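Local coordinates for protein TSSL (Francisella novicida, PDB 4ACK) that probably forms part of the inner-membrane complex of a type VI secretion system linked to virulence, here as its cytoplasmic domain, at residues A[4-9]-A[46-51]; A[8-13]-A[63-68]. All blocks are in the same frame, centred on the assembly; numbering follows the deposited sequence.

Contact 1: residues A[4-9]-A[46-51]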
ATOM      1  N   PHE A   4       5.500 -13.890   8.876  1.00 46.31           N
ATOM      2  CA  PHE A   4       5.173 -13.009  10.011  1.00 46.17           C
ATOM      3  C   PHE A   4       6.070 -11.784   9.962  1.00 44.64           C
ATOM      4  O   PHE A   4       5.650 -10.659  10.170  1.00 44.43           O
ATOM      5  CB  PHE A   4       5.266 -13.781  11.360  1.00 48.86           C
ATOM      6  CG  PHE A   4       5.019 -12.932  12.604  1.00 50.97           C
ATOM      7  CD1 PHE A   4       6.077 -12.255  13.223  1.00 55.36           C
ATOM      8  CD2 PHE A   4       3.754 -12.843  13.175  1.00 56.90           C
ATOM      9  CE1 PHE A   4       5.879 -11.474  14.380  1.00 56.37           C
ATOM     10  CE2 PHE A   4       3.544 -12.044  14.353  1.00 58.52           C
ATOM     11  CZ  PHE A   4       4.614 -11.367  14.940  1.00 57.45           C
ATOM     12  N   LYS A   5       7.308 -11.988   9.601  1.00 42.83           N
ATOM     13  CA  LYS A   5       8.234 -10.903   9.617  1.00 42.10           C
ATOM     14  C   LYS A   5       7.853  -9.830   8.546  1.00 41.66           C
ATOM     15  O   LYS A   5       8.052  -8.621   8.744  1.00 40.19           O
ATOM     16  CB  LYS A   5       9.585 -11.527   9.354  1.00 43.04           C
ATOM     17  CG  LYS A   5      10.732 -10.642   9.118  1.00 44.80           C
ATOM     18  CD  LYS A   5      11.894 -11.600   8.785  1.00 51.85           C
ATOM     19  CE  LYS A   5      13.173 -11.185   9.500  1.00 56.93           C
ATOM     20  NZ  LYS A   5      14.185 -12.302   9.504  1.00 59.65           N
ATOM     21  N   GLU A   6       7.317 -10.294   7.415  1.00 39.54           N
ATOM     22  CA  GLU A   6       6.899  -9.392   6.366  1.00 37.95           C
ATOM     23  C   GLU A   6       5.698  -8.601   6.833  1.00 37.37           C
ATOM     24  O   GLU A   6       5.656  -7.358   6.692  1.00 36.86           O
ATOM     25  CB  GLU A   6       6.627 -10.170   5.075  1.00 37.36           C
ATOM     26  CG  GLU A   6       7.922 -10.706   4.475  1.00 37.34           C
ATOM     27  CD  GLU A   6       8.239 -12.180   4.867  1.00 40.25           C
ATOM     28  OE1 GLU A   6       7.990 -12.640   6.007  1.00 35.13           O
ATOM     29  OE2 GLU A   6       8.738 -12.903   3.989  1.00 44.60           O
ATOM     30  N   ILE A   7       4.715  -9.306   7.381  1.00 37.86           N
ATOM     31  CA  ILE A   7       3.544  -8.648   7.882  1.00 39.52           C
ATOM     32  C   ILE A   7       3.935  -7.492   8.827  1.00 41.18           C
ATOM     33  O   ILE A   7       3.478  -6.344   8.653  1.00 41.97           O
ATOM     34  CB  ILE A   7       2.544  -9.603   8.538  1.00 39.82           C
ATOM     35  CG1 ILE A   7       1.860 -10.496   7.509  1.00 42.42           C
ATOM     36  CG2 ILE A   7       1.463  -8.822   9.244  1.00 37.62           C
ATOM     37  CD1 ILE A   7       0.945  -9.683   6.509  1.00 45.73           C
ATOM     38  N   GLU A   8       4.830  -7.764   9.783  1.00 41.91           N
ATOM     39  CA  GLU A   8       5.251  -6.741  10.742  1.00 41.92           C
ATOM     40  C   GLU A   8       5.822  -5.561  10.007  1.00 40.38           C
ATOM     41  O   GLU A   8       5.588  -4.428  10.361  1.00 41.36           O
ATOM     42  CB  GLU A   8       6.324  -7.284  11.738  1.00 42.87           C
ATOM     43  CG  GLU A   8       5.773  -8.075  12.959  1.00 46.03           C
ATOM     44  CD  GLU A   8       6.897  -8.400  14.020  1.00 52.67           C
ATOM     45  OE1 GLU A   8       8.093  -8.549  13.637  0.50 49.33           O
ATOM     46  OE2 GLU A   8       6.564  -8.500  15.233  0.50 53.30           O
ATOM     47  N   ILE A   9       6.648  -5.800   9.022  1.00 39.14           N
ATOM     48  CA  ILE A   9       7.118  -4.664   8.284  1.00 39.24           C
ATOM     49  C   ILE A   9       5.940  -3.830   7.644  1.00 39.07           C
ATOM     50  O   ILE A   9       5.965  -2.606   7.673  1.00 39.81           O
ATOM     51  CB  ILE A   9       8.090  -5.099   7.257  1.00 38.87           C
ATOM     52  CG1 ILE A   9       9.328  -5.702   7.949  1.00 39.42           C
ATOM     53  CG2 ILE A   9       8.446  -3.926   6.355  1.00 39.19           C
ATOM     54  CD1 ILE A   9      10.426  -6.156   6.946  1.00 35.59           C
ATOM     55  N   GLN A  46      11.108  -6.205   0.403  1.00 34.71           N
ATOM     56  CA  GLN A  46      11.345  -6.842  -0.842  1.00 36.69           C
ATOM     57  C   GLN A  46      12.350  -7.997  -0.689  1.00 38.05           C
ATOM     58  O   GLN A  46      12.042  -9.137  -0.983  1.00 38.72           O
ATOM     59  CB  GLN A  46      11.802  -5.836  -1.856  1.00 36.06           C
ATOM     60  CG  GLN A  46      10.665  -4.875  -2.330  1.00 36.20           C
ATOM     61  CD  GLN A  46      11.194  -3.885  -3.353  1.00 40.17           C
ATOM     62  OE1 GLN A  46      12.262  -3.322  -3.147  1.00 40.52           O
ATOM     63  NE2 GLN A  46      10.489  -3.716  -4.485  1.00 40.19           N
ATOM     64  N   GLU A  47      13.530  -7.700  -0.188  1.00 39.63           N
ATOM     65  CA  GLU A  47      14.533  -8.738   0.011  1.00 41.52           C
ATOM     66  C   GLU A  47      13.929  -9.998   0.673  1.00 39.48           C
ATOM     67  O   GLU A  47      14.138 -11.116   0.222  1.00 40.09           O
ATOM     68  CB  GLU A  47      15.726  -8.168   0.815  1.00 42.91           C
ATOM     69  CG  GLU A  47      16.483  -9.243   1.608  1.00 50.10           C
ATOM     70  CD  GLU A  47      17.707  -8.719   2.324  1.00 56.54           C
ATOM     71  OE1 GLU A  47      18.760  -8.550   1.649  1.00 61.21           O
ATOM     72  OE2 GLU A  47      17.611  -8.476   3.552  1.00 60.43           O
ATOM     73  N   GLU A  48      13.130  -9.822   1.701  1.00 38.44           N
ATOM     74  CA  GLU A  48      12.579 -10.981   2.402  1.00 37.76           C
ATOM     75  C   GLU A  48      11.557 -11.720   1.543  1.00 36.67           C
ATOM     76  O   GLU A  48      11.621 -12.961   1.408  1.00 35.61           O
ATOM     77  CB  GLU A  48      11.985 -10.553   3.736  1.00 38.37           C
ATOM     78  CG  GLU A  48      11.710 -11.629   4.687  1.00 41.38           C
ATOM     79  CD  GLU A  48      13.006 -12.176   5.419  1.00 43.96           C
ATOM     80  OE1 GLU A  48      14.132 -11.613   5.255  0.50 39.74           O
ATOM     81  OE2 GLU A  48      12.831 -13.169   6.154  0.50 39.95           O
ATOM     82  N   LEU A  49      10.636 -10.982   0.909  1.00 34.40           N
ATOM     83  CA  LEU A  49       9.632 -11.686   0.041  1.00 32.83           C
ATOM     84  C   LEU A  49      10.280 -12.384  -1.127  1.00 31.61           C
ATOM     85  O   LEU A  49       9.856 -13.442  -1.490  1.00 30.46           O
ATOM     86  CB  LEU A  49       8.584 -10.740  -0.529  1.00 32.38           C
ATOM     87  CG  LEU A  49       7.698 -10.160   0.554  1.00 31.14           C
ATOM     88  CD1 LEU A  49       6.907  -8.987  -0.147  1.00 28.94           C
ATOM     89  CD2 LEU A  49       6.819 -11.246   1.121  1.00 25.04           C
ATOM     90  N   LEU A  50      11.309 -11.783  -1.717  1.00 31.44           N
ATOM     91  CA  LEU A  50      11.876 -12.347  -2.929  1.00 33.08           C
ATOM     92  C   LEU A  50      12.720 -13.633  -2.645  1.00 34.56           C
ATOM     93  O   LEU A  50      13.206 -14.275  -3.593  1.00 34.35           O
ATOM     94  CB  LEU A  50      12.727 -11.310  -3.691  1.00 32.88           C
ATOM     95  CG  LEU A  50      11.971 -10.180  -4.432  1.00 34.28           C
ATOM     96  CD1 LEU A  50      12.890  -8.948  -4.766  1.00 33.50           C
ATOM     97  CD2 LEU A  50      11.234 -10.703  -5.667  1.00 32.79           C
ATOM     98  N   GLU A  51      12.872 -13.994  -1.353  1.00 35.05           N
ATOM     99  CA  GLU A  51      13.571 -15.234  -1.019  1.00 34.79           C
ATOM    100  C   GLU A  51      12.587 -16.363  -1.313  1.00 32.11           C
ATOM    101  O   GLU A  51      12.996 -17.433  -1.741  1.00 30.42           O
ATOM    102  CB  GLU A  51      14.129 -15.190   0.415  1.00 36.52           C
ATOM    103  CG  GLU A  51      14.897 -16.449   0.999  1.00 43.76           C
ATOM    104  CD  GLU A  51      15.662 -17.381  -0.012  1.00 50.10           C
ATOM    105  OE1 GLU A  51      16.667 -16.944  -0.633  1.00 53.99           O
ATOM    106  OE2 GLU A  51      15.289 -18.588  -0.121  1.00 50.59           O
TER
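E6 lays the flat end of its carboxylate-bearing chain over the aliphatic part of E48, OE2 of E6 standing 3.3 Å from CG of E48. The two side chains cross at nearly a right angle and their carboxylate planes are 77° apart. A bend at chi2 (77°) turns the carboxylate of E48 toward K5: OE2 of E48 lies 3.2 Å from CD of K5, and the salt bridge to NZ of K5 is long, at 3.7 Å. CD2 of L49 packs against CG of E6 at 3.6 Å; L49 also touches C58, I61 and V62 of helix 55-79, which ties this edge to the next helix. The helix segments themselves run nearly antiparallel (151°), with axes 10.0 Å apart, so long polar chains span the gap of this helical-bundle pair. The like-charged OE2 atoms of E6 and E48 come within 4.6 Å. K52 forms a salt bridge with OE2 of E6, whereas K5 offers E48 only the long, weaker pairing, so the repulsion between the two carboxylates is probably offset in part.

Contact 2: residues A[8-13]-A[63-68]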
ATOM      1  N   GLU A   8       4.830  -7.764   9.783  1.00 41.91           N
ATOM      2  CA  GLU A   8       5.251  -6.741  10.742  1.00 41.92           C
ATOM      3  C   GLU A   8       5.822  -5.561  10.007  1.00 40.38           C
ATOM      4  O   GLU A   8       5.588  -4.428  10.361  1.00 41.36           O
ATOM      5  CB  GLU A   8       6.324  -7.284  11.738  1.00 42.87           C
ATOM      6  CG  GLU A   8       5.773  -8.075  12.959  1.00 46.03           C
ATOM      7  CD  GLU A   8       6.897  -8.400  14.020  1.00 52.67           C
ATOM      8  OE1 GLU A   8       8.093  -8.549  13.637  0.50 49.33           O
ATOM      9  OE2 GLU A   8       6.564  -8.500  15.233  0.50 53.30           O
ATOM     10  N   ILE A   9       6.648  -5.800   9.022  1.00 39.14           N
ATOM     11  CA  ILE A   9       7.118  -4.664   8.284  1.00 39.24           C
ATOM     12  C   ILE A   9       5.940  -3.830   7.644  1.00 39.07           C
ATOM     13  O   ILE A   9       5.965  -2.606   7.673  1.00 39.81           O
ATOM     14  CB  ILE A   9       8.090  -5.099   7.257  1.00 38.87           C
ATOM     15  CG1 ILE A   9       9.328  -5.702   7.949  1.00 39.42           C
ATOM     16  CG2 ILE A   9       8.446  -3.926   6.355  1.00 39.19           C
ATOM     17  CD1 ILE A   9      10.426  -6.156   6.946  1.00 35.59           C
ATOM     18  N   ILE A  10       4.933  -4.498   7.086  1.00 38.07           N
ATOM     19  CA  ILE A  10       3.817  -3.817   6.418  1.00 37.48           C
ATOM     20  C   ILE A  10       3.044  -2.953   7.470  1.00 39.89           C
ATOM     21  O   ILE A  10       2.787  -1.781   7.234  1.00 38.87           O
ATOM     22  CB  ILE A  10       2.900  -4.853   5.704  1.00 36.03           C
ATOM     23  CG1 ILE A  10       3.654  -5.467   4.489  1.00 30.94           C
ATOM     24  CG2 ILE A  10       1.503  -4.265   5.389  1.00 34.19           C
ATOM     25  CD1 ILE A  10       3.050  -6.851   4.040  1.00 30.72           C
ATOM     26  N   LEU A  11       2.744  -3.544   8.635  1.00 41.77           N
ATOM     27  CA  LEU A  11       2.254  -2.806   9.826  1.00 43.41           C
ATOM     28  C   LEU A  11       3.112  -1.645  10.231  1.00 44.05           C
ATOM     29  O   LEU A  11       2.604  -0.577  10.520  1.00 45.14           O
ATOM     30  CB  LEU A  11       2.069  -3.748  11.000  1.00 44.36           C
ATOM     31  CG  LEU A  11       0.988  -4.789  10.739  1.00 45.23           C
ATOM     32  CD1 LEU A  11       0.866  -5.764  11.944  1.00 48.89           C
ATOM     33  CD2 LEU A  11      -0.353  -4.106  10.452  1.00 47.19           C
ATOM     34  N   ASP A  12       4.419  -1.817  10.194  1.00 44.61           N
ATOM     35  CA  ASP A  12       5.279  -0.720  10.576  1.00 45.29           C
ATOM     36  C   ASP A  12       5.142   0.489   9.622  1.00 45.58           C
ATOM     37  O   ASP A  12       5.021   1.644  10.082  1.00 44.76           O
ATOM     38  CB  ASP A  12       6.738  -1.148  10.742  1.00 45.80           C
ATOM     39  CG  ASP A  12       7.524  -0.206  11.640  0.50 46.59           C
ATOM     40  OD1 ASP A  12       6.966   0.258  12.663  0.50 48.32           O
ATOM     41  OD2 ASP A  12       8.704   0.078  11.320  0.50 47.71           O
ATOM     42  N   ILE A  13       5.183   0.209   8.318  1.00 43.96           N
ATOM     43  CA  ILE A  13       4.924   1.205   7.289  1.00 43.28           C
ATOM     44  C   ILE A  13       3.554   1.819   7.468  1.00 43.53           C
ATOM     45  O   ILE A  13       3.407   3.017   7.427  1.00 43.33           O
ATOM     46  CB  ILE A  13       5.099   0.609   5.881  1.00 42.63           C
ATOM     47  CG1 ILE A  13       6.588   0.323   5.685  1.00 40.44           C
ATOM     48  CG2 ILE A  13       4.561   1.568   4.827  1.00 40.75           C
ATOM     49  CD1 ILE A  13       6.909  -0.788   4.645  1.00 38.08           C
ATOM     50  N   PHE A  63       3.482  -3.308  -4.122  1.00 28.79           N
ATOM     51  CA  PHE A  63       2.917  -2.132  -4.839  1.00 28.59           C
ATOM     52  C   PHE A  63       1.693  -1.487  -4.108  1.00 28.07           C
ATOM     53  O   PHE A  63       1.624  -0.281  -3.997  1.00 28.82           O
ATOM     54  CB  PHE A  63       2.532  -2.494  -6.256  1.00 28.50           C
ATOM     55  CG  PHE A  63       1.994  -1.329  -7.020  1.00 28.68           C
ATOM     56  CD1 PHE A  63       0.635  -0.979  -6.924  1.00 26.99           C
ATOM     57  CD2 PHE A  63       2.859  -0.538  -7.768  1.00 26.62           C
ATOM     58  CE1 PHE A  63       0.143   0.136  -7.640  1.00 27.94           C
ATOM     59  CE2 PHE A  63       2.371   0.602  -8.488  1.00 29.65           C
ATOM     60  CZ  PHE A  63       1.034   0.923  -8.412  1.00 27.74           C
ATOM     61  N   PRO A  64       0.712  -2.284  -3.668  1.00 26.42           N
ATOM     62  CA  PRO A  64      -0.424  -1.676  -3.041  1.00 26.84           C
ATOM     63  C   PRO A  64      -0.072  -0.930  -1.760  1.00 28.56           C
ATOM     64  O   PRO A  64      -0.787  -0.008  -1.389  1.00 26.60           O
ATOM     65  CB  PRO A  64      -1.329  -2.871  -2.690  1.00 26.71           C
ATOM     66  CG  PRO A  64      -0.958  -3.924  -3.752  1.00 26.50           C
ATOM     67  CD  PRO A  64       0.521  -3.725  -3.902  1.00 27.18           C
ATOM     68  N   LEU A  65       0.962  -1.381  -1.034  1.00 28.68           N
ATOM     69  CA  LEU A  65       1.350  -0.708   0.190  1.00 27.61           C
ATOM     70  C   LEU A  65       1.932   0.610  -0.169  1.00 26.45           C
ATOM     71  O   LEU A  65       1.639   1.604   0.487  1.00 27.32           O
ATOM     72  CB  LEU A  65       2.363  -1.553   1.006  1.00 27.78           C
ATOM     73  CG  LEU A  65       2.942  -0.863   2.229  1.00 29.37           C
ATOM     74  CD1 LEU A  65       1.752  -0.678   3.189  1.00 29.34           C
ATOM     75  CD2 LEU A  65       4.046  -1.779   2.824  1.00 33.41           C
ATOM     76  N   LEU A  66       2.752   0.661  -1.205  1.00 27.12           N
ATOM     77  CA  LEU A  66       3.268   1.948  -1.689  1.00 28.48           C
ATOM     78  C   LEU A  66       2.202   2.926  -2.188  1.00 30.14           C
ATOM     79  O   LEU A  66       2.336   4.170  -2.015  1.00 30.00           O
ATOM     80  CB  LEU A  66       4.220   1.759  -2.850  1.00 28.35           C
ATOM     81  CG  LEU A  66       5.387   0.791  -2.661  1.00 34.23           C
ATOM     82  CD1 LEU A  66       6.300   0.827  -3.887  1.00 35.56           C
ATOM     83  CD2 LEU A  66       6.173   1.064  -1.400  1.00 37.87           C
ATOM     84  N   ALA A  67       1.220   2.390  -2.905  1.00 29.93           N
ATOM     85  CA  ALA A  67       0.103   3.175  -3.385  1.00 30.51           C
ATOM     86  C   ALA A  67      -0.739   3.714  -2.210  1.00 31.08           C
ATOM     87  O   ALA A  67      -1.250   4.843  -2.272  1.00 31.40           O
ATOM     88  CB  ALA A  67      -0.774   2.326  -4.283  1.00 30.32           C
ATOM     89  N   TYR A  68      -0.923   2.901  -1.167  1.00 31.03           N
ATOM     90  CA  TYR A  68      -1.589   3.355   0.014  1.00 30.41           C
ATOM     91  C   TYR A  68      -0.800   4.553   0.668  1.00 32.32           C
ATOM     92  O   TYR A  68      -1.394   5.609   0.990  1.00 31.07           O
ATOM     93  CB  TYR A  68      -1.803   2.201   0.976  1.00 31.29           C
ATOM     94  CG  TYR A  68      -2.083   2.644   2.410  1.00 31.57           C
ATOM     95  CD1 TYR A  68      -1.016   2.917   3.323  1.00 35.20           C
ATOM     96  CD2 TYR A  68      -3.377   2.915   2.818  1.00 34.12           C
ATOM     97  CE1 TYR A  68      -1.274   3.404   4.643  1.00 36.00           C
ATOM     98  CE2 TYR A  68      -3.669   3.384   4.112  1.00 37.65           C
ATOM     99  CZ  TYR A  68      -2.620   3.612   5.031  1.00 39.10           C
ATOM    100  OH  TYR A  68      -2.973   4.038   6.291  1.00 41.76           O
TER
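The backbones of 8-13 and 63-68, both helical, come nearest at I10 and L65, whose CA atoms are 7.4 Å apart, a spacing that side chains alone must bridge. This is helix-to-helix packing inside the all-helical DotU domain: helix 4-20 meets helix 55-79, the centre of the contact lies about 5 Å from the centre of the chain, and all three touching residues are buried. L65 is the central element. Its CB points toward helix 4-20, and with CG anti to the backbone N (chi1 174°) the branched end reaches the isoleucines of that helix, two residues one helical turn apart. I13 takes the larger share, because both of its branches engage: CG2 sits 3.9 Å from CG of L65, while the other branch brings CD1 up to CD2 of the same leucine. I10 makes a looser approach through CG1, 4.1 Å from CD2 of L65. The interaction is wholly apolar, being methyl and methylene groups in van der Waals contact. Neighbouring helices extend the core around it: I13 also touches S41 and I42 of helix 30-52, and I10 reaches L45 of that helix as well as I119 and T123 of helix 118-129. The same two isoleucines therefore link four helices of the bundle. Helix 55-79 is kinked at P64, whose N makes no bond to the preceding turn, while N of A67 still bonds to O of F63. The tightest approach across the interface is methyl to methyl, CD1 of I13 to CD2 of L65 at 3.5 Å.

How the contacts relate
Contacts 1 and 2 lie with their centres 11 Å apart, and both start from helix 4-20, their first segments overlapping at E8 and I9. From there the partners come in chain order: contact 1 reaches helix 30-52 near its C-terminal end, and contact 2 reaches helix 55-79, the next helix along. The N-terminal helix is thus held against two consecutive helices. Contact 1, its centre about 14 Å from that of the chain, is partly buried; contact 2, its centre about 5 Å from the same point, is buried. Along helix 4-20, the interface accordingly passes from a mixed, largely charged contact farther out to a wholly aliphatic one near the centre of this single-chain helical domain.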